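Local coordinates for chitinase (Thermococcus chitonophagus, PDB 5XSW), which probably hydrolyses chitin as an endochitinase, this chain being the C-terminal part of the longer protein, at residues K314-D324 against I348-A359; Y104-Y112 against R304-D313. All blocks are in the same frame, centred on the assembly; numbering follows the deposited sequence.

Interaction 1 of 2, residues K314-D324 against I348-A359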
loop_
_atom_site.group_PDB
_atom_site.type_symbol
_atom_site.label_atom_id
_atom_site.label_comp_id
_atom_site.label_asym_id
_atom_site.label_seq_id
_atom_site.Cartn_x
_atom_site.Cartn_y
_atom_site.Cartn_z
ATOM N N LYS A 314 -6.752 -14.913 21.954
ATOM C CA LYS A 314 -5.793 -15.951 21.578
ATOM C C LYS A 314 -4.362 -15.439 21.385
ATOM O O LYS A 314 -3.393 -16.205 21.520
ATOM C CB LYS A 314 -6.296 -16.623 20.292
ATOM C CG LYS A 314 -5.825 -18.038 20.061
ATOM C CD LYS A 314 -6.704 -18.842 19.063
ATOM C CE LYS A 314 -6.178 -20.343 18.957
ATOM N NZ LYS A 314 -6.886 -21.334 18.029
ATOM N N TYR A 315 -4.204 -14.145 21.069
ATOM C CA TYR A 315 -2.827 -13.627 20.862
ATOM C C TYR A 315 -2.028 -13.685 22.165
ATOM O O TYR A 315 -0.919 -14.189 22.211
ATOM C CB TYR A 315 -2.861 -12.175 20.335
ATOM C CG TYR A 315 -1.524 -11.665 19.805
ATOM C CD1 TYR A 315 -0.556 -11.204 20.663
ATOM C CD2 TYR A 315 -1.228 -11.685 18.404
ATOM C CE1 TYR A 315 0.689 -10.709 20.176
ATOM C CE2 TYR A 315 -0.004 -11.204 17.914
ATOM C CZ TYR A 315 0.943 -10.713 18.794
ATOM O OH TYR A 315 2.144 -10.247 18.307
ATOM N N ASN A 316 -2.580 -13.138 23.237
ATOM C CA ASN A 316 -1.871 -13.228 24.542
ATOM C C ASN A 316 -1.724 -14.696 25.050
ATOM O O ASN A 316 -0.740 -15.056 25.681
ATOM C CB ASN A 316 -2.605 -12.371 25.592
ATOM C CG ASN A 316 -2.488 -10.878 25.280
ATOM O OD1 ASN A 316 -1.545 -10.484 24.605
ATOM N ND2 ASN A 316 -3.436 -10.073 25.725
ATOM N N GLU A 317 -2.679 -15.531 24.682
ATOM C CA GLU A 317 -2.595 -16.949 25.032
ATOM C C GLU A 317 -1.402 -17.571 24.317
ATOM O O GLU A 317 -0.603 -18.275 24.918
ATOM C CB GLU A 317 -3.916 -17.650 24.688
ATOM C CG GLU A 317 -3.914 -19.119 25.008
ATOM C CD GLU A 317 -5.148 -19.849 24.451
ATOM O OE1 GLU A 317 -5.961 -19.196 23.758
ATOM O OE2 GLU A 317 -5.296 -21.076 24.708
ATOM N N PHE A 318 -1.212 -17.225 23.037
ATOM C CA PHE A 318 -0.014 -17.673 22.322
ATOM C C PHE A 318 1.281 -17.169 22.963
ATOM O O PHE A 318 2.255 -17.918 23.042
ATOM C CB PHE A 318 -0.089 -17.216 20.830
ATOM C CG PHE A 318 1.107 -17.605 20.030
ATOM C CD1 PHE A 318 1.221 -18.886 19.518
ATOM C CD2 PHE A 318 2.125 -16.711 19.832
ATOM C CE1 PHE A 318 2.318 -19.252 18.821
ATOM C CE2 PHE A 318 3.262 -17.069 19.101
ATOM C CZ PHE A 318 3.353 -18.326 18.600
ATOM N N LEU A 319 1.318 -15.898 23.374
ATOM C CA LEU A 319 2.538 -15.352 24.009
ATOM C C LEU A 319 2.862 -16.139 25.321
ATOM O O LEU A 319 4.007 -16.424 25.657
ATOM C CB LEU A 319 2.364 -13.871 24.352
ATOM C CG LEU A 319 2.171 -12.767 23.253
ATOM C CD1 LEU A 319 1.865 -11.386 23.859
ATOM C CD2 LEU A 319 3.404 -12.689 22.376
ATOM N N ARG A 320 1.821 -16.465 26.061
ATOM C CA ARG A 320 1.962 -17.226 27.340
ATOM C C ARG A 320 2.487 -18.647 27.053
ATOM O O ARG A 320 3.405 -19.107 27.692
ATOM C CB ARG A 320 0.591 -17.184 28.045
ATOM C CG ARG A 320 0.364 -17.900 29.360
ATOM C CD ARG A 320 -0.938 -17.344 30.040
ATOM N NE ARG A 320 -2.193 -17.674 29.345
ATOM C CZ ARG A 320 -3.030 -16.793 28.757
ATOM N NH1 ARG A 320 -4.135 -17.244 28.167
ATOM N NH2 ARG A 320 -2.791 -15.472 28.742
ATOM N N LEU A 321 1.984 -19.308 26.015
ATOM C CA LEU A 321 2.251 -20.747 25.830
ATOM C C LEU A 321 3.376 -21.153 24.928
ATOM O O LEU A 321 3.886 -22.269 25.076
ATOM C CB LEU A 321 0.999 -21.457 25.296
ATOM C CG LEU A 321 -0.296 -21.370 26.123
ATOM C CD1 LEU A 321 -1.489 -21.927 25.372
ATOM C CD2 LEU A 321 -0.117 -22.141 27.408
ATOM N N ALA A 322 3.740 -20.308 23.949
ATOM C CA ALA A 322 4.725 -20.738 22.949
ATOM C C ALA A 322 6.026 -21.163 23.604
ATOM O O ALA A 322 6.520 -20.486 24.501
ATOM C CB ALA A 322 4.989 -19.604 21.914
ATOM N N LYS A 323 6.619 -22.255 23.139
ATOM C CA LYS A 323 7.922 -22.663 23.711
ATOM C C LYS A 323 9.090 -21.790 23.264
ATOM O O LYS A 323 10.099 -21.718 23.953
ATOM C CB LYS A 323 8.243 -24.129 23.366
ATOM C CG LYS A 323 7.500 -25.174 24.253
ATOM C CD LYS A 323 7.816 -26.638 23.846
ATOM C CE LYS A 323 6.716 -27.629 24.365
ATOM N NZ LYS A 323 6.792 -29.014 23.743
ATOM N N ASP A 324 8.978 -21.135 22.110
ATOM C CA ASP A 324 10.074 -20.294 21.593
ATOM C C ASP A 324 9.868 -18.885 22.188
ATOM O O ASP A 324 8.845 -18.209 21.941
ATOM C CB ASP A 324 10.058 -20.281 20.037
ATOM C CG ASP A 324 11.150 -19.400 19.423
ATOM O OD1 ASP A 324 11.840 -18.640 20.133
ATOM O OD2 ASP A 324 11.338 -19.504 18.200
ATOM N N ILE A 348 -0.743 -20.002 12.052
ATOM C CA ILE A 348 -0.244 -20.173 13.426
ATOM C C ILE A 348 -1.336 -20.109 14.486
ATOM O O ILE A 348 -1.288 -20.823 15.493
ATOM C CB ILE A 348 0.826 -19.106 13.712
ATOM C CG1 ILE A 348 2.120 -19.550 13.022
ATOM C CG2 ILE A 348 0.987 -18.865 15.250
ATOM C CD1 ILE A 348 3.113 -18.388 12.773
ATOM N N PHE A 349 -2.352 -19.288 14.260
ATOM C CA PHE A 349 -3.360 -19.050 15.272
ATOM C C PHE A 349 -4.621 -19.864 15.061
ATOM O O PHE A 349 -5.624 -19.616 15.693
ATOM C CB PHE A 349 -3.699 -17.548 15.332
ATOM C CG PHE A 349 -2.515 -16.706 15.727
ATOM C CD1 PHE A 349 -1.630 -16.242 14.755
ATOM C CD2 PHE A 349 -2.255 -16.421 17.079
ATOM C CE1 PHE A 349 -0.472 -15.487 15.130
ATOM C CE2 PHE A 349 -1.121 -15.685 17.466
ATOM C CZ PHE A 349 -0.238 -15.200 16.500
ATOM N N SER A 350 -4.586 -20.820 14.145
ATOM C CA SER A 350 -5.783 -21.635 13.898
ATOM C C SER A 350 -5.302 -23.037 13.594
ATOM O O SER A 350 -4.893 -23.769 14.520
ATOM C CB SER A 350 -6.650 -21.046 12.767
ATOM O OG SER A 350 -5.852 -20.702 11.627
ATOM N N ASP A 351 -5.242 -23.392 12.315
ATOM C CA ASP A 351 -4.915 -24.771 11.909
ATOM C C ASP A 351 -3.634 -25.310 12.509
ATOM O O ASP A 351 -3.545 -26.518 12.789
ATOM C CB ASP A 351 -4.790 -24.907 10.378
ATOM C CG ASP A 351 -5.918 -24.235 9.630
ATOM O OD1 ASP A 351 -6.816 -23.645 10.265
ATOM O OD2 ASP A 351 -5.889 -24.259 8.384
ATOM N N ASN A 352 -2.613 -24.463 12.675
ATOM C CA ASN A 352 -1.319 -24.992 13.096
ATOM C C ASN A 352 -0.914 -24.567 14.513
ATOM O O ASN A 352 0.247 -24.619 14.889
ATOM C CB ASN A 352 -0.221 -24.621 12.071
ATOM C CG ASN A 352 -0.488 -25.256 10.726
ATOM O OD1 ASN A 352 -0.777 -26.440 10.666
ATOM N ND2 ASN A 352 -0.475 -24.467 9.654
ATOM N N TRP A 353 -1.904 -24.212 15.304
ATOM C CA TRP A 353 -1.683 -23.799 16.680
ATOM C C TRP A 353 -0.757 -24.691 17.515
ATOM O O TRP A 353 0.221 -24.206 18.117
ATOM C CB TRP A 353 -3.034 -23.676 17.351
ATOM C CG TRP A 353 -3.031 -23.315 18.795
ATOM C CD1 TRP A 353 -3.176 -24.173 19.869
ATOM C CD2 TRP A 353 -2.941 -22.005 19.335
ATOM N NE1 TRP A 353 -3.159 -23.460 21.034
ATOM C CE2 TRP A 353 -3.024 -22.127 20.745
ATOM C CE3 TRP A 353 -2.763 -20.733 18.771
ATOM C CZ2 TRP A 353 -2.954 -21.024 21.596
ATOM C CZ3 TRP A 353 -2.702 -19.632 19.624
ATOM C CH2 TRP A 353 -2.794 -19.779 21.018
ATOM N N GLU A 354 -1.018 -25.996 17.531
ATOM C CA GLU A 354 -0.252 -26.857 18.419
ATOM C C GLU A 354 1.161 -26.976 17.984
ATOM O O GLU A 354 2.080 -26.949 18.814
ATOM C CB GLU A 354 -0.879 -28.283 18.516
ATOM C CG GLU A 354 -2.190 -28.281 19.274
ATOM C CD GLU A 354 -2.019 -27.897 20.766
ATOM O OE1 GLU A 354 -0.920 -28.109 21.329
ATOM O OE2 GLU A 354 -2.978 -27.361 21.364
ATOM N N LYS A 355 1.356 -27.154 16.678
ATOM C CA LYS A 355 2.697 -27.157 16.142
ATOM C C LYS A 355 3.435 -25.848 16.476
ATOM O O LYS A 355 4.631 -25.875 16.716
ATOM C CB LYS A 355 2.650 -27.339 14.607
ATOM C CG LYS A 355 3.999 -27.445 13.891
ATOM C CD LYS A 355 3.787 -27.686 12.353
ATOM C CE LYS A 355 5.093 -28.089 11.589
ATOM N NZ LYS A 355 5.136 -29.565 11.168
ATOM N N ALA A 356 2.728 -24.720 16.395
ATOM C CA ALA A 356 3.370 -23.405 16.652
ATOM C C ALA A 356 3.776 -23.267 18.118
ATOM O O ALA A 356 4.937 -22.924 18.434
ATOM C CB ALA A 356 2.444 -22.294 16.306
ATOM N N ILE A 357 2.838 -23.533 19.033
ATOM C CA ILE A 357 3.225 -23.322 20.439
ATOM C C ILE A 357 4.247 -24.357 20.936
ATOM O O ILE A 357 4.963 -24.090 21.914
ATOM C CB ILE A 357 2.054 -23.307 21.408
ATOM C CG1 ILE A 357 1.386 -24.653 21.482
ATOM C CG2 ILE A 357 1.052 -22.168 21.107
ATOM C CD1 ILE A 357 0.299 -24.664 22.558
ATOM N N ASN A 358 4.387 -25.485 20.239
ATOM C CA ASN A 358 5.354 -26.499 20.673
ATOM C C ASN A 358 6.695 -26.414 20.015
ATOM O O ASN A 358 7.603 -27.184 20.335
ATOM C CB ASN A 358 4.787 -27.916 20.452
ATOM C CG ASN A 358 3.723 -28.275 21.496
ATOM O OD1 ASN A 358 3.979 -28.215 22.691
ATOM N ND2 ASN A 358 2.522 -28.584 21.044
ATOM N N ALA A 359 6.850 -25.481 19.089
ATOM C CA ALA A 359 8.113 -25.390 18.393
ATOM C C ALA A 359 9.175 -24.736 19.267
ATOM O O ALA A 359 8.936 -23.672 19.838
ATOM C CB ALA A 359 7.934 -24.593 17.034
HETATM O O HOH W 1 7.137 -21.810 19.882
#
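Trp353 of helix 353-357 packs as a knob into the hole formed by Lys314, Glu317, Phe318 and Leu321 of helix 313-321. With Tyr315, Phe318 and Phe349 it forms an aromatic cluster that joins two short helices of the helical part of the chain.

Ring contacts come first. The edge of Phe349 meets the face of Phe318 in an edge-to-face pair, with centroids 5.2 Å apart and planes tilted by 56°. Phe349 is also nearly parallel to Tyr315, but the two rings are slid apart and barely overlap. Ile357 CG2 touches Phe318 CD1 at 3.7 Å, and Ala356 CB comes to the edge of that ring. Trp353 is held between Ile357 CG2 on one face and Lys314 CE on the other.

Lys314 adds charge. Its CG is anti to the backbone N (chi1 -155°), and the extended chain runs across the indole. NZ forms an off-centre cation-pi contact there and donates to Phe349 O at 3.2 Å, from above the carbonyl plane. With an alanine here, Phe349 O would probably lose this donor and the indole the cover on that face.

Polar bonds close the far end. Lys323 N donates to Ile357 O at 2.8 Å. Lys323 NZ reaches Asn358 OD1 only weakly. A water accepts from Asp324 N and donates to Ala356 O and, at 2.6 Å, to Ala359 O.

Interaction 2 of 2, residues Y104-Y112 against R304-D313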
loop_
_atom_site.group_PDB
_atom_site.type_symbol
_atom_site.label_atom_id
_atom_site.label_comp_id
_atom_site.label_asym_id
_atom_site.label_seq_id
_atom_site.Cartn_x
_atom_site.Cartn_y
_atom_site.Cartn_z
ATOM N N TYR A 104 -14.865 -2.338 18.882
ATOM C CA TYR A 104 -14.135 -1.789 17.712
ATOM C C TYR A 104 -13.320 -2.877 17.057
ATOM O O TYR A 104 -12.962 -3.916 17.678
ATOM C CB TYR A 104 -13.201 -0.667 18.109
ATOM C CG TYR A 104 -13.904 0.490 18.692
ATOM C CD1 TYR A 104 -14.856 1.183 17.953
ATOM C CD2 TYR A 104 -13.649 0.877 20.004
ATOM C CE1 TYR A 104 -15.519 2.255 18.500
ATOM C CE2 TYR A 104 -14.308 1.954 20.564
ATOM C CZ TYR A 104 -15.239 2.635 19.805
ATOM O OH TYR A 104 -15.903 3.692 20.348
ATOM N N LEU A 105 -12.948 -2.637 15.809
ATOM C CA LEU A 105 -12.139 -3.624 15.110
ATOM C C LEU A 105 -10.669 -3.395 15.513
ATOM O O LEU A 105 -9.887 -2.748 14.796
ATOM C CB LEU A 105 -12.357 -3.469 13.597
ATOM C CG LEU A 105 -11.739 -4.492 12.686
ATOM C CD1 LEU A 105 -12.203 -5.907 13.018
ATOM C CD2 LEU A 105 -12.167 -4.065 11.280
ATOM N N ARG A 106 -10.293 -3.933 16.660
ATOM C CA ARG A 106 -9.048 -3.583 17.356
ATOM C C ARG A 106 -9.012 -4.490 18.586
ATOM O O ARG A 106 -10.046 -4.585 19.251
ATOM C CB ARG A 106 -9.055 -2.130 17.751
ATOM C CG ARG A 106 -7.657 -1.508 17.934
ATOM C CD ARG A 106 -7.102 -1.619 19.349
ATOM N NE ARG A 106 -5.757 -1.022 19.458
ATOM C CZ ARG A 106 -5.425 -0.027 20.280
ATOM N NH1 ARG A 106 -6.318 0.475 21.151
ATOM N NH2 ARG A 106 -4.156 0.419 20.293
ATOM N N GLY A 107 -7.892 -5.175 18.857
ATOM C CA GLY A 107 -7.862 -6.156 19.938
ATOM C C GLY A 107 -7.966 -5.412 21.239
ATOM O O GLY A 107 -7.121 -4.575 21.543
ATOM N N GLU A 108 -8.998 -5.716 22.018
ATOM C CA GLU A 108 -9.217 -5.026 23.293
ATOM C C GLU A 108 -8.099 -5.337 24.315
ATOM O O GLU A 108 -7.825 -4.553 25.204
ATOM C CB GLU A 108 -10.618 -5.440 23.839
ATOM C CG GLU A 108 -11.753 -4.939 22.916
ATOM C CD GLU A 108 -13.162 -5.434 23.297
ATOM O OE1 GLU A 108 -13.260 -6.243 24.235
ATOM O OE2 GLU A 108 -14.155 -5.021 22.641
ATOM N N SER A 109 -7.443 -6.479 24.180
ATOM C CA SER A 109 -6.434 -6.876 25.166
ATOM C C SER A 109 -4.972 -6.594 24.760
ATOM O O SER A 109 -4.017 -7.172 25.309
ATOM C CB SER A 109 -6.602 -8.364 25.447
ATOM O OG SER A 109 -6.241 -9.119 24.308
ATOM N N ILE A 110 -4.777 -5.737 23.767
ATOM C CA ILE A 110 -3.417 -5.558 23.285
ATOM C C ILE A 110 -2.556 -5.009 24.383
ATOM O O ILE A 110 -2.973 -4.085 25.142
ATOM C CB ILE A 110 -3.393 -4.620 22.024
ATOM C CG1 ILE A 110 -1.974 -4.542 21.477
ATOM C CG2 ILE A 110 -3.952 -3.231 22.335
ATOM C CD1 ILE A 110 -2.002 -4.095 19.909
ATOM N N ILE A 111 -1.374 -5.595 24.519
ATOM C CA ILE A 111 -0.442 -5.175 25.568
ATOM C C ILE A 111 0.545 -4.103 25.105
ATOM O O ILE A 111 1.339 -4.354 24.177
ATOM C CB ILE A 111 0.368 -6.361 26.115
ATOM C CG1 ILE A 111 -0.572 -7.424 26.751
ATOM C CG2 ILE A 111 1.489 -5.839 27.142
ATOM C CD1 ILE A 111 0.173 -8.761 26.963
ATOM N N TYR A 112 0.493 -2.920 25.725
ATOM C CA TYR A 112 1.490 -1.883 25.462
ATOM C C TYR A 112 2.183 -1.577 26.802
ATOM O O TYR A 112 1.653 -0.844 27.595
ATOM C CB TYR A 112 0.850 -0.602 24.903
ATOM C CG TYR A 112 0.571 -0.733 23.408
ATOM C CD1 TYR A 112 1.642 -0.884 22.508
ATOM C CD2 TYR A 112 -0.731 -0.756 22.916
ATOM C CE1 TYR A 112 1.401 -1.054 21.086
ATOM C CE2 TYR A 112 -0.986 -0.916 21.526
ATOM C CZ TYR A 112 0.114 -1.044 20.636
ATOM O OH TYR A 112 -0.129 -1.198 19.283
ATOM N N ARG A 304 1.142 -6.121 14.350
ATOM C CA ARG A 304 0.740 -6.582 15.664
ATOM C C ARG A 304 -0.715 -6.266 15.940
ATOM O O ARG A 304 -1.446 -7.111 16.415
ATOM C CB ARG A 304 1.628 -5.959 16.737
ATOM C CG ARG A 304 1.485 -6.576 18.115
ATOM C CD ARG A 304 2.719 -6.318 18.951
ATOM N NE ARG A 304 2.613 -6.783 20.327
ATOM C CZ ARG A 304 2.173 -6.045 21.335
ATOM N NH1 ARG A 304 1.769 -4.805 21.133
ATOM N NH2 ARG A 304 2.130 -6.554 22.551
ATOM N N GLU A 305 -1.123 -5.050 15.600
ATOM C CA GLU A 305 -2.511 -4.616 15.736
ATOM C C GLU A 305 -3.445 -5.452 14.880
ATOM O O GLU A 305 -4.587 -5.771 15.300
ATOM C CB GLU A 305 -2.700 -3.123 15.392
ATOM C CG GLU A 305 -2.047 -2.092 16.426
ATOM C CD GLU A 305 -2.988 -1.685 17.595
ATOM O OE1 GLU A 305 -4.142 -2.172 17.612
ATOM O OE2 GLU A 305 -2.599 -0.810 18.443
ATOM N N LEU A 306 -3.001 -5.808 13.675
ATOM C CA LEU A 306 -3.853 -6.599 12.779
ATOM C C LEU A 306 -4.065 -8.025 13.381
ATOM O O LEU A 306 -5.185 -8.585 13.334
ATOM C CB LEU A 306 -3.205 -6.739 11.383
ATOM C CG LEU A 306 -3.938 -7.619 10.392
ATOM C CD1 LEU A 306 -5.298 -7.055 10.016
ATOM C CD2 LEU A 306 -3.029 -7.745 9.131
ATOM N N LEU A 307 -2.985 -8.623 13.857
ATOM C CA LEU A 307 -3.071 -9.948 14.469
ATOM C C LEU A 307 -4.064 -9.893 15.645
ATOM O O LEU A 307 -4.994 -10.705 15.746
ATOM C CB LEU A 307 -1.703 -10.420 14.910
ATOM C CG LEU A 307 -0.850 -10.930 13.710
ATOM C CD1 LEU A 307 0.620 -11.072 14.015
ATOM C CD2 LEU A 307 -1.380 -12.246 13.068
ATOM N N TYR A 308 -3.855 -8.948 16.536
ATOM C CA TYR A 308 -4.752 -8.797 17.683
ATOM C C TYR A 308 -6.181 -8.592 17.266
ATOM O O TYR A 308 -7.088 -9.157 17.904
ATOM C CB TYR A 308 -4.332 -7.616 18.558
ATOM C CG TYR A 308 -3.354 -7.942 19.700
ATOM C CD1 TYR A 308 -3.830 -8.483 20.922
ATOM C CD2 TYR A 308 -2.013 -7.621 19.604
ATOM C CE1 TYR A 308 -2.957 -8.727 22.000
ATOM C CE2 TYR A 308 -1.113 -7.831 20.683
ATOM C CZ TYR A 308 -1.638 -8.398 21.899
ATOM O OH TYR A 308 -0.794 -8.614 22.964
ATOM N N ALA A 309 -6.421 -7.754 16.251
ATOM C CA ALA A 309 -7.812 -7.482 15.813
ATOM C C ALA A 309 -8.486 -8.731 15.294
ATOM O O ALA A 309 -9.724 -8.841 15.330
ATOM C CB ALA A 309 -7.872 -6.417 14.720
ATOM N N ALA A 310 -7.690 -9.637 14.744
ATOM C CA ALA A 310 -8.248 -10.838 14.139
ATOM C C ALA A 310 -8.431 -11.960 15.147
ATOM O O ALA A 310 -9.332 -12.755 15.010
ATOM C CB ALA A 310 -7.326 -11.362 13.017
ATOM N N VAL A 311 -7.496 -12.118 16.071
ATOM C CA VAL A 311 -7.540 -13.339 16.901
ATOM C C VAL A 311 -7.882 -13.040 18.384
ATOM O O VAL A 311 -8.094 -13.964 19.167
ATOM C CB VAL A 311 -6.229 -14.134 16.808
ATOM C CG1 VAL A 311 -5.859 -14.359 15.334
ATOM C CG2 VAL A 311 -5.113 -13.455 17.536
ATOM N N GLY A 312 -7.973 -11.759 18.736
ATOM C CA GLY A 312 -8.279 -11.314 20.082
ATOM C C GLY A 312 -7.465 -11.990 21.168
ATOM O O GLY A 312 -6.218 -12.037 21.124
ATOM N N ASP A 313 -8.182 -12.552 22.149
ATOM C CA ASP A 313 -7.558 -13.125 23.356
ATOM C C ASP A 313 -6.566 -14.229 23.068
ATOM O O ASP A 313 -5.633 -14.470 23.830
ATOM C CB ASP A 313 -8.650 -13.656 24.301
ATOM C CG ASP A 313 -9.309 -12.531 25.112
ATOM O OD1 ASP A 313 -8.670 -11.447 25.261
ATOM O OD2 ASP A 313 -10.456 -12.729 25.591
HETATM O O HOH W 2 -5.715 -4.490 17.244
HETATM O O HOH W 3 -4.938 -11.364 23.262
HETATM O O HOH W 4 1.874 -3.156 18.749
#
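The carboxylate of Glu305, buried on helix 288-311, is gripped by two side chains of the loop 104-112, Arg106 and Tyr112. The loop follows strand 98-104 and lies along the C-terminal end of the helix, joining the N-terminal beta-rich part of the chain to the helical part. The first grip is a bidentate, side-on salt bridge. Arg106 NE donates to Glu305 OE1 and Arg106 NH2 to Glu305 OE2, each at 2.7 Å. Both oxygens use their syn lone pairs, and the guanidinium and carboxylate planes are only 9° apart. A bend at chi2 (-90°) turns the end of Arg106 back to the helix, although its CB points away. The second grip is Tyr112 OH, which donates to Glu305 OE2 at 2.6 Å from above the carboxylate plane. With both oxygens held by Arg106 and OE2 also by Tyr112 OH, the carboxylate is probably kept from turning.

Gly107 lets the two backbones come close: its CA is 4.3 Å from Ala309 CA, and a CB on it would clash with Tyr308 CB. A water accepts from Gly107 N and donates to Glu305 O and OE1.

Further along, Ile110 lies on the Tyr308 ring. Its CA makes a CH-pi contact over the face, and its CG1 touches Tyr308 CE2 at 3.5 Å. Tyr308 OH takes a weak bond from Ile111 N, but its main partner is Asn316. Arg304 grips Ile111 O end-on: NH2 lies in the carbonyl plane at 2.8 Å, while NH1 is tilted out of it. Within the helix, Tyr308 CE2 lies over the centre of the Arg304 guanidinium. A water accepts from Arg304 NH1 and donates to Tyr112 OH at 2.9 Å.

In the fold
Interactions 1 and 2 use consecutive helices, 288-311 and 313-321, and both are partly buried. Interaction 2 lies deeper: its centre is about 12 Å from the centre of the chain, against about 22 Å for the centre of interaction 1. Interaction 1 joins helical pieces close in sequence, and aromatic and apolar side chains do most of the work. Interaction 2 ties a loop to a helix across a long sequence gap, and its chemistry is mostly charged and polar. The two meet at Asn316, which probably bonds through OD1 to Tyr308 and through ND2 to Ser109 O. Tyr315 stacks on Tyr308, and Glu328 binds both Tyr315 OH and Arg304 NE.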